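Local coordinates for protein cysteine desulfurase (Elizabethkingia anophelis NUHP1, PDB 5VPR) that probably removes sulfur from L-cysteine, leaving L-alanine, and passes it to a sulfur carrier, with pyridoxal 5'-phosphate as cofactor, at residues I12-I15 against R16-F19; L31-L34 against D35-A38; N51-E55 against H56-N60; S389-V392 against Y393-F396. All coordinates share one frame; numbering follows the deposited sequence.

Interaction 1 (I12-I15 against R16-F19)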
loop_
_atom_site.group_PDB
_atom_site.type_symbol
_atom_site.label_atom_id
_atom_site.label_comp_id
_atom_site.label_asym_id
_atom_site.label_seq_id
_atom_site.Cartn_x
_atom_site.Cartn_y
_atom_site.Cartn_z
ATOM N N ILE A 12 3.637 -23.157 1.158
ATOM C CA ILE A 12 4.606 -22.070 1.059
ATOM C C ILE A 12 5.630 -22.346 -0.036
ATOM O O ILE A 12 6.099 -21.417 -0.708
ATOM C CB ILE A 12 5.278 -21.835 2.426
ATOM C CG1 ILE A 12 6.283 -20.681 2.344
ATOM C CG2 ILE A 12 5.945 -23.117 2.942
ATOM C CD1 ILE A 12 5.662 -19.359 1.960
ATOM N N GLN A 13 5.977 -23.615 -0.251
ATOM C CA GLN A 13 6.966 -23.942 -1.273
ATOM C C GLN A 13 6.389 -23.782 -2.674
ATOM O O GLN A 13 7.094 -23.358 -3.595
ATOM C CB GLN A 13 7.502 -25.361 -1.059
ATOM C CG GLN A 13 8.446 -25.498 0.145
ATOM C CD GLN A 13 9.577 -24.466 0.135
ATOM O OE1 GLN A 13 10.262 -24.283 -0.871
ATOM N NE2 GLN A 13 9.767 -23.784 1.260
ATOM N N GLU A 14 5.114 -24.123 -2.865
ATOM C CA GLU A 14 4.499 -23.862 -4.159
ATOM C C GLU A 14 4.441 -22.365 -4.429
ATOM O O GLU A 14 4.671 -21.919 -5.559
ATOM C CB GLU A 14 3.107 -24.490 -4.215
ATOM C CG GLU A 14 2.543 -24.644 -5.623
ATOM C CD GLU A 14 1.953 -23.353 -6.174
ATOM O OE1 GLU A 14 1.636 -22.447 -5.373
ATOM O OE2 GLU A 14 1.807 -23.245 -7.410
ATOM N N ILE A 15 4.158 -21.570 -3.392
ATOM C CA ILE A 15 4.107 -20.117 -3.554
ATOM C C ILE A 15 5.472 -19.583 -3.967
ATOM O O ILE A 15 5.592 -18.818 -4.932
ATOM C CB ILE A 15 3.624 -19.446 -2.255
ATOM C CG1 ILE A 15 2.188 -19.854 -1.903
ATOM C CG2 ILE A 15 3.781 -17.932 -2.346
ATOM C CD1 ILE A 15 1.220 -19.682 -3.021
ATOM N N ARG A 16 6.525 -19.971 -3.230
ATOM C CA ARG A 16 7.859 -19.435 -3.495
ATOM C C ARG A 16 8.360 -19.836 -4.876
ATOM O O ARG A 16 9.139 -19.097 -5.492
ATOM C CB ARG A 16 8.859 -19.905 -2.424
ATOM C CG ARG A 16 8.719 -19.203 -1.069
ATOM C CD ARG A 16 9.717 -19.717 -0.033
ATOM N NE ARG A 16 11.114 -19.458 -0.394
ATOM C CZ ARG A 16 11.767 -18.328 -0.132
ATOM N NH1 ARG A 16 11.157 -17.322 0.490
ATOM N NH2 ARG A 16 13.034 -18.200 -0.502
ATOM N N SER A 17 7.941 -21.002 -5.373
ATOM C CA SER A 17 8.355 -21.422 -6.708
ATOM C C SER A 17 7.840 -20.487 -7.800
ATOM O O SER A 17 8.378 -20.496 -8.910
ATOM C CB SER A 17 7.888 -22.861 -6.971
ATOM O OG SER A 17 6.475 -22.957 -6.936
ATOM N N GLN A 18 6.826 -19.668 -7.511
ATOM C CA GLN A 18 6.303 -18.747 -8.513
ATOM C C GLN A 18 7.108 -17.457 -8.621
ATOM O O GLN A 18 6.844 -16.666 -9.532
ATOM C CB GLN A 18 4.833 -18.412 -8.208
ATOM C CG GLN A 18 3.937 -19.655 -8.100
ATOM C CD GLN A 18 2.485 -19.331 -7.763
ATOM O OE1 GLN A 18 1.882 -18.421 -8.339
ATOM N NE2 GLN A 18 1.917 -20.087 -6.830
ATOM N N PHE A 19 8.086 -17.225 -7.740
ATOM C CA PHE A 19 8.815 -15.955 -7.714
ATOM C C PHE A 19 10.265 -16.173 -8.107
ATOM O O PHE A 19 11.094 -16.543 -7.254
ATOM C CB PHE A 19 8.726 -15.317 -6.328
ATOM C CG PHE A 19 7.358 -14.836 -5.994
ATOM C CD1 PHE A 19 6.403 -15.706 -5.501
ATOM C CD2 PHE A 19 7.015 -13.516 -6.207
ATOM C CE1 PHE A 19 5.121 -15.257 -5.215
ATOM C CE2 PHE A 19 5.743 -13.059 -5.925
ATOM C CZ PHE A 19 4.793 -13.927 -5.430
#

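Interaction 2 (L31-L34 against D35-A38)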
loop_
_atom_site.group_PDB
_atom_site.type_symbol
_atom_site.label_atom_id
_atom_site.label_comp_id
_atom_site.label_asym_id
_atom_site.label_seq_id
_atom_site.Cartn_x
_atom_site.Cartn_y
_atom_site.Cartn_z
ATOM N N LEU A 31 19.202 -14.717 -1.085
ATOM C CA LEU A 31 18.419 -13.522 -0.839
ATOM C C LEU A 31 17.369 -13.798 0.229
ATOM O O LEU A 31 16.615 -14.767 0.136
ATOM C CB LEU A 31 17.746 -13.073 -2.127
ATOM C CG LEU A 31 16.759 -11.927 -1.948
ATOM C CD1 LEU A 31 17.478 -10.666 -1.451
ATOM C CD2 LEU A 31 16.022 -11.671 -3.263
ATOM N N VAL A 32 17.331 -12.950 1.249
ATOM C CA VAL A 32 16.262 -12.944 2.239
ATOM C C VAL A 32 15.619 -11.571 2.133
ATOM O O VAL A 32 16.103 -10.600 2.727
ATOM C CB VAL A 32 16.766 -13.214 3.658
ATOM C CG1 VAL A 32 15.603 -13.149 4.654
ATOM C CG2 VAL A 32 17.497 -14.576 3.727
ATOM N N TYR A 33 14.541 -11.477 1.357
ATOM C CA TYR A 33 13.972 -10.182 0.992
ATOM C C TYR A 33 12.893 -9.822 2.005
ATOM O O TYR A 33 11.781 -10.366 1.967
ATOM C CB TYR A 33 13.411 -10.215 -0.422
ATOM C CG TYR A 33 12.957 -8.849 -0.858
ATOM C CD1 TYR A 33 13.892 -7.882 -1.225
ATOM C CD2 TYR A 33 11.606 -8.502 -0.857
ATOM C CE1 TYR A 33 13.489 -6.596 -1.613
ATOM C CE2 TYR A 33 11.184 -7.203 -1.241
ATOM C CZ TYR A 33 12.147 -6.260 -1.621
ATOM O OH TYR A 33 11.793 -4.974 -2.011
ATOM N N LEU A 34 13.222 -8.906 2.919
ATOM C CA LEU A 34 12.298 -8.439 3.954
ATOM C C LEU A 34 12.112 -6.926 3.884
ATOM O O LEU A 34 12.042 -6.235 4.905
ATOM C CB LEU A 34 12.782 -8.858 5.342
ATOM C CG LEU A 34 13.043 -10.356 5.499
ATOM C CD1 LEU A 34 13.761 -10.639 6.813
ATOM C CD2 LEU A 34 11.739 -11.136 5.411
ATOM N N ASP A 35 12.035 -6.389 2.671
ATOM C CA ASP A 35 11.792 -4.972 2.445
ATOM C C ASP A 35 10.521 -4.794 1.621
ATOM O O ASP A 35 10.427 -3.931 0.738
ATOM C CB ASP A 35 12.994 -4.326 1.759
ATOM C CG ASP A 35 12.970 -2.809 1.840
ATOM O OD1 ASP A 35 12.335 -2.261 2.767
ATOM O OD2 ASP A 35 13.585 -2.167 0.965
ATOM N N ASN A 36 9.534 -5.643 1.899
ATOM C CA ASN A 36 8.336 -5.697 1.066
ATOM C C ASN A 36 7.476 -4.447 1.191
ATOM O O ASN A 36 6.768 -4.109 0.242
ATOM C CB ASN A 36 7.543 -6.958 1.399
ATOM C CG ASN A 36 8.320 -8.196 1.032
ATOM O OD1 ASN A 36 8.426 -8.530 -0.155
ATOM N ND2 ASN A 36 8.925 -8.851 2.032
ATOM N N ALA A 37 7.530 -3.745 2.329
ATOM C CA ALA A 37 6.797 -2.489 2.454
ATOM C C ALA A 37 7.365 -1.416 1.538
ATOM O O ALA A 37 6.667 -0.446 1.238
ATOM C CB ALA A 37 6.812 -1.981 3.899
ATOM N N ALA A 38 8.614 -1.569 1.094
ATOM C CA ALA A 38 9.149 -0.686 0.062
ATOM C C ALA A 38 8.584 -1.074 -1.296
ATOM O O ALA A 38 7.955 -0.256 -1.970
ATOM C CB ALA A 38 10.681 -0.725 0.054
HETATM O O HOH W 1 13.306 -2.675 -1.701
#

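Interaction 3 (N51-E55 against H56-N60)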
loop_
_atom_site.group_PDB
_atom_site.type_symbol
_atom_site.label_atom_id
_atom_site.label_comp_id
_atom_site.label_asym_id
_atom_site.label_seq_id
_atom_site.Cartn_x
_atom_site.Cartn_y
_atom_site.Cartn_z
ATOM N N ASN A 51 4.445 -9.889 -20.670
ATOM C CA ASN A 51 5.088 -10.382 -21.880
ATOM C C ASN A 51 4.066 -10.838 -22.915
ATOM O O ASN A 51 4.222 -10.557 -24.108
ATOM C CB ASN A 51 6.028 -11.529 -21.515
ATOM C CG ASN A 51 6.987 -11.865 -22.629
ATOM O OD1 ASN A 51 6.769 -12.809 -23.393
ATOM N ND2 ASN A 51 8.055 -11.084 -22.738
ATOM N N ASN A 52 3.017 -11.546 -22.486
ATOM C CA ASN A 52 2.003 -12.002 -23.438
ATOM C C ASN A 52 1.285 -10.823 -24.087
ATOM O O ASN A 52 0.943 -10.874 -25.278
ATOM C CB ASN A 52 0.986 -12.920 -22.754
ATOM C CG ASN A 52 1.555 -14.284 -22.430
ATOM O OD1 ASN A 52 2.458 -14.776 -23.113
ATOM N ND2 ASN A 52 1.029 -14.908 -21.380
ATOM N N TYR A 53 1.031 -9.763 -23.318
ATOM C CA TYR A 53 0.402 -8.576 -23.887
ATOM C C TYR A 53 1.257 -7.988 -25.006
ATOM O O TYR A 53 0.761 -7.717 -26.106
ATOM C CB TYR A 53 0.146 -7.511 -22.810
ATOM C CG TYR A 53 -0.252 -6.203 -23.461
ATOM C CD1 TYR A 53 -1.535 -6.032 -23.983
ATOM C CD2 TYR A 53 0.678 -5.175 -23.638
ATOM C CE1 TYR A 53 -1.899 -4.861 -24.629
ATOM C CE2 TYR A 53 0.328 -4.007 -24.274
ATOM C CZ TYR A 53 -0.967 -3.858 -24.770
ATOM O OH TYR A 53 -1.322 -2.693 -25.402
ATOM N N TYR A 54 2.553 -7.783 -24.745
ATOM C CA TYR A 54 3.388 -7.139 -25.755
ATOM C C TYR A 54 3.661 -8.055 -26.941
ATOM O O TYR A 54 3.835 -7.570 -28.068
ATOM C CB TYR A 54 4.712 -6.669 -25.147
ATOM C CG TYR A 54 4.611 -5.423 -24.290
ATOM C CD1 TYR A 54 5.028 -5.435 -22.963
ATOM C CD2 TYR A 54 4.103 -4.233 -24.808
ATOM C CE1 TYR A 54 4.940 -4.292 -22.169
ATOM C CE2 TYR A 54 3.996 -3.097 -24.020
ATOM C CZ TYR A 54 4.416 -3.139 -22.705
ATOM O OH TYR A 54 4.349 -2.005 -21.940
ATOM N N GLU A 55 3.717 -9.372 -26.727
ATOM C CA GLU A 55 3.993 -10.238 -27.861
ATOM C C GLU A 55 2.755 -10.580 -28.680
ATOM O O GLU A 55 2.911 -11.076 -29.806
ATOM C CB GLU A 55 4.682 -11.522 -27.396
ATOM C CG GLU A 55 6.061 -11.244 -26.831
ATOM C CD GLU A 55 6.853 -12.498 -26.566
ATOM O OE1 GLU A 55 8.059 -12.390 -26.274
ATOM O OE2 GLU A 55 6.268 -13.591 -26.659
ATOM N N HIS A 56 1.540 -10.313 -28.181
ATOM C CA HIS A 56 0.365 -10.782 -28.913
ATOM C C HIS A 56 -0.733 -9.750 -29.125
ATOM O O HIS A 56 -1.474 -9.856 -30.104
ATOM C CB HIS A 56 -0.244 -12.012 -28.221
ATOM C CG HIS A 56 0.665 -13.195 -28.227
ATOM N ND1 HIS A 56 1.426 -13.555 -27.135
ATOM C CD2 HIS A 56 0.979 -14.067 -29.211
ATOM C CE1 HIS A 56 2.150 -14.617 -27.439
ATOM N NE2 HIS A 56 1.898 -14.947 -28.693
ATOM N N TYR A 57 -0.885 -8.771 -28.232
ATOM C CA TYR A 57 -2.094 -7.950 -28.273
ATOM C C TYR A 57 -1.839 -6.447 -28.257
ATOM O O TYR A 57 -2.803 -5.673 -28.192
ATOM C CB TYR A 57 -3.020 -8.310 -27.104
ATOM C CG TYR A 57 -3.220 -9.790 -26.946
ATOM C CD1 TYR A 57 -3.972 -10.512 -27.875
ATOM C CD2 TYR A 57 -2.656 -10.472 -25.885
ATOM C CE1 TYR A 57 -4.156 -11.882 -27.739
ATOM C CE2 TYR A 57 -2.835 -11.844 -25.739
ATOM C CZ TYR A 57 -3.583 -12.540 -26.667
ATOM O OH TYR A 57 -3.755 -13.898 -26.518
ATOM N N ASN A 58 -0.590 -6.008 -28.310
ATOM C CA ASN A 58 -0.296 -4.598 -28.081
ATOM C C ASN A 58 -0.866 -3.723 -29.196
ATOM O O ASN A 58 -0.608 -3.957 -30.384
ATOM C CB ASN A 58 1.220 -4.401 -27.955
ATOM C CG ASN A 58 1.606 -2.947 -27.945
ATOM O OD1 ASN A 58 2.223 -2.435 -28.886
ATOM N ND2 ASN A 58 1.223 -2.261 -26.889
ATOM N N ALA A 59 -1.637 -2.709 -28.805
ATOM C CA ALA A 59 -2.265 -1.733 -29.701
ATOM C C ALA A 59 -2.850 -0.652 -28.807
ATOM O O ALA A 59 -3.006 -0.868 -27.601
ATOM C CB ALA A 59 -3.369 -2.368 -30.573
ATOM N N ASN A 60 -3.179 0.507 -29.386
ATOM C CA ASN A 60 -3.789 1.501 -28.513
ATOM C C ASN A 60 -5.254 1.163 -28.303
ATOM O O ASN A 60 -5.844 0.379 -29.049
ATOM C CB ASN A 60 -3.636 2.931 -29.035
ATOM C CG ASN A 60 -3.357 3.942 -27.887
ATOM O OD1 ASN A 60 -3.814 3.757 -26.741
ATOM N ND2 ASN A 60 -2.590 4.991 -28.190
#

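Interaction 4 (S389-V392 against Y393-F396)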
loop_
_atom_site.group_PDB
_atom_site.type_symbol
_atom_site.label_atom_id
_atom_site.label_comp_id
_atom_site.label_asym_id
_atom_site.label_seq_id
_atom_site.Cartn_x
_atom_site.Cartn_y
_atom_site.Cartn_z
ATOM N N SER A 389 9.884 -6.251 6.814
ATOM C CA SER A 389 8.500 -6.285 6.361
ATOM C C SER A 389 8.283 -7.517 5.497
ATOM O O SER A 389 9.148 -7.891 4.695
ATOM C CB SER A 389 8.111 -4.993 5.591
ATOM O OG SER A 389 9.054 -4.666 4.569
ATOM N N PHE A 390 7.111 -8.129 5.654
ATOM C CA PHE A 390 6.832 -9.455 5.128
ATOM C C PHE A 390 5.844 -9.414 3.970
ATOM O O PHE A 390 4.975 -8.535 3.886
ATOM C CB PHE A 390 6.304 -10.357 6.246
ATOM C CG PHE A 390 7.229 -10.438 7.420
ATOM C CD1 PHE A 390 8.441 -11.104 7.310
ATOM C CD2 PHE A 390 6.914 -9.825 8.617
ATOM C CE1 PHE A 390 9.316 -11.175 8.378
ATOM C CE2 PHE A 390 7.784 -9.900 9.695
ATOM C CZ PHE A 390 8.988 -10.573 9.570
ATOM N N ALA A 391 6.013 -10.375 3.062
ATOM C CA ALA A 391 5.071 -10.675 1.993
ATOM C C ALA A 391 4.758 -12.166 2.057
ATOM O O ALA A 391 5.259 -12.886 2.928
ATOM C CB ALA A 391 5.621 -10.263 0.617
ATOM N N VAL A 392 3.940 -12.639 1.116
ATOM C CA VAL A 392 3.382 -13.986 1.230
ATOM C C VAL A 392 4.449 -15.060 1.068
ATOM O O VAL A 392 4.292 -16.172 1.582
ATOM C CB VAL A 392 2.248 -14.162 0.203
ATOM C CG1 VAL A 392 2.811 -14.168 -1.226
ATOM C CG2 VAL A 392 1.457 -15.428 0.497
ATOM N N TYR A 393 5.548 -14.763 0.374
ATOM C CA TYR A 393 6.556 -15.772 0.081
ATOM C C TYR A 393 7.606 -15.911 1.181
ATOM O O TYR A 393 8.466 -16.794 1.085
ATOM C CB TYR A 393 7.247 -15.456 -1.256
ATOM C CG TYR A 393 7.513 -13.983 -1.468
ATOM C CD1 TYR A 393 6.864 -13.280 -2.481
ATOM C CD2 TYR A 393 8.401 -13.289 -0.649
ATOM C CE1 TYR A 393 7.095 -11.920 -2.682
ATOM C CE2 TYR A 393 8.644 -11.928 -0.840
ATOM C CZ TYR A 393 7.979 -11.249 -1.857
ATOM O OH TYR A 393 8.193 -9.896 -2.047
ATOM N N ASN A 394 7.564 -15.073 2.213
ATOM C CA ASN A 394 8.560 -15.163 3.270
ATOM C C ASN A 394 8.262 -16.345 4.194
ATOM O O ASN A 394 7.121 -16.811 4.302
ATOM C CB ASN A 394 8.623 -13.854 4.049
ATOM C CG ASN A 394 9.157 -12.713 3.209
ATOM O OD1 ASN A 394 8.572 -11.626 3.159
ATOM N ND2 ASN A 394 10.280 -12.956 2.537
ATOM N N THR A 395 9.311 -16.843 4.857
ATOM C CA THR A 395 9.233 -18.075 5.624
ATOM C C THR A 395 9.724 -17.875 7.057
ATOM O O THR A 395 10.462 -16.938 7.368
ATOM C CB THR A 395 10.066 -19.197 4.976
ATOM O OG1 THR A 395 11.455 -18.883 5.115
ATOM C CG2 THR A 395 9.732 -19.347 3.504
ATOM N N PHE A 396 9.321 -18.795 7.934
ATOM C CA PHE A 396 9.871 -18.792 9.285
ATOM C C PHE A 396 11.379 -19.037 9.264
ATOM O O PHE A 396 12.120 -18.454 10.063
ATOM C CB PHE A 396 9.150 -19.830 10.145
ATOM C CG PHE A 396 7.677 -19.579 10.272
ATOM C CD1 PHE A 396 7.205 -18.565 11.095
ATOM C CD2 PHE A 396 6.763 -20.339 9.558
ATOM C CE1 PHE A 396 5.847 -18.318 11.210
ATOM C CE2 PHE A 396 5.399 -20.095 9.663
ATOM C CZ PHE A 396 4.942 -19.085 10.491
#

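Interaction 1 (I12-I15 against R16-F19)
With CG swung away from its backbone N (chi1 -163°) and the chain then bent about CB-CG (chi2 -80°), E14 bends its carboxylate along the short N-terminal helix 12-17 toward its C-terminal end, where Q18 stands one turn on. Q18 comes from its own side with its chain extended beyond CG, and its NE2 gives a weak hydrogen bond to E14 OE1 at 2.8 Å. The carboxylate and amide planes stand 62° apart, so the two groups meet askew. A glutamine suits this place because its amide faces two ways: while NE2 serves E14, OE1 accepts from K302, whose charge would probably make the N-H a somewhat better donor.

The backbone beneath is helical. R16 N bonds to I12 O at 2.9 Å and S17 N to Q13 O at 3.1 Å, whereas Q18 N reaches only three residues back, to I15 O at 3.0 Å. S17 is small enough to tuck its hydroxyl against the helix; its OG donates to E14 O, although the modelled length is so short that its exact value is doubtful.

R16 lays its aliphatic part over the helix, CG lying 3.4 Å from I12 O, and its guanidinium leaves the helix to pair with E398 and to bond Y393 O. On the buried side, I15 and F19 run side by side, pointing the same way; I15 touches V303 and F19 meets F299, both of helix 287-303. I15 CG2 lies 4.1 Å from F19 CE1, and the ring turns its edge to the I15 carbonyl, with CD1 3.3 Å from I15 O.

Interaction 2 (L31-L34 against D35-A38)
Y33 and N36 meet at a ring edge: N36 OD1 lies in the plane of the phenol ring, 3.2 Å from CE2, and the amide stands 82° to that ring. The other end of the amide reaches back to the main chain, N36 ND2 bonding Y33 O at 3.2 Å from above the carbonyl plane. D35 takes the ring's face, its backbone N lying 4.0 Å above the plane of the Y33 ring, over the centre.

A water joins the side chains of Y33 and D35, donating to Y33 OH at 2.8 Å and to D35 OD2 at 2.7 Å. The phenol OH is also bonded to T39 O, so a tyrosine here supplies both a flat wall and a hydroxyl that holds the following loop.

In the next shell, R387 forms a salt bridge with D35 OD1. N36 OD1 meets Y393 OH, probably in a hydrogen bond, though the modelled distance is too short to trust, and ND2 has a second acceptor in S389 O; asparagine, with a donor and an acceptor on one short stem, fits this double role. The chain is here leaving strand 29-33, which runs parallel to strand 364-365, and L34 packs on L402 of helix 396-413.

Interaction 3 (N51-E55 against H56-N60)
Hydrogen bonds from H56 and Y57 to N52 and Y53 carry the contact at the C-terminal end of helix 44-56. N52 O takes the H56 imidazole on a lone pair, ND1 standing 3.3 Å away with the oxygen near the ring plane; the backbone H56 N adds only a weak bond to the same oxygen. The imidazole of H56 is placed so that ND1 can turn back to a helix carbonyl. Y57 N continues the helical pattern, reaching Y53 O at 2.9 Å. Farther on, N58 ND2 donates to Y53 OH at 3.0 Å, and A59 N adds a weak bond to that hydroxyl, so the phenol oxygen meets the departing chain at two donors.

The remaining contacts are packing. E55 CB sits over the H56 face in a CH-pi contact, 4.2 Å from the ring centroid. Y53 CD1 meets Y57 CB at 4.1 Å, and N58 lies across Y53, its amide 87° from the ring plane. Y53 gets there with CG anti to the backbone N (chi1 169°), which aims the long ring past the last turn.

Y53 is buried against I287, A288 and I291 of helix 287-303 and also touches A72 of helix 67-87, while Y57 rests on V71 and M75 of the latter helix.

Interaction 4 (S389-V392 against Y393-F396)
N394 grips A391 twice across a type I beta turn that runs from A391 to N394. Its side-chain OD1 accepts from A391 N at 2.9 Å in a nearly straight bond (168° at the hydrogen), while its backbone N returns a bond to A391 O at 3.3 Å. Both polar backbone atoms of A391 are thereby satisfied by one residue. The amide's other end is equally engaged: N394 ND2 bonds Y33 O and E398 OE1, which leaves little doubt about the orientation of the amide. Asparagine answers these demands with a compact side chain whose one acceptor and two N-H groups can be used at once.

V392 N is bonded to Y235 OH, and Y393 OH also takes Q41 N. The Y393 ring reaches there with CG between the backbone N and the carbonyl carbon (chi1 40°), which folds it back over A391. The methyl of A391 then lies over the ring face, CB 3.9 Å from the Y393 centroid, a CH-pi contact suited to the small, apolar methyl of alanine. T395 follows as N-cap of helix 396-413, its OG1 bonded to E398 N. In this buried setting, the pairing of both A391 backbone atoms and of both ends of the N394 amide is consistent with directional bonds helping to fix the turn.

Interactions 1, 2 and 4 form one cluster, while interaction 3 lies apart, its centre 27 to 32 Å from theirs. The turn of interaction 4 is the hub: its centre is about 8 Å from that of interaction 2 and about 11 Å from that of interaction 1. Toward interaction 1 it offers the Y393 ring, edge-to-face with F19, with V392 O 3.5 Å from I12 CD1. Toward interaction 2 it turns S389, whose OG takes A37 N. Interactions 1 and 2 do not touch, their nearest atoms being about 5 Å apart. Y235, a neighbour of the turn, follows two residues after K233, the lysine that carries the covalently bound pyridoxal phosphate, so the hub borders the chain segment bearing the cofactor.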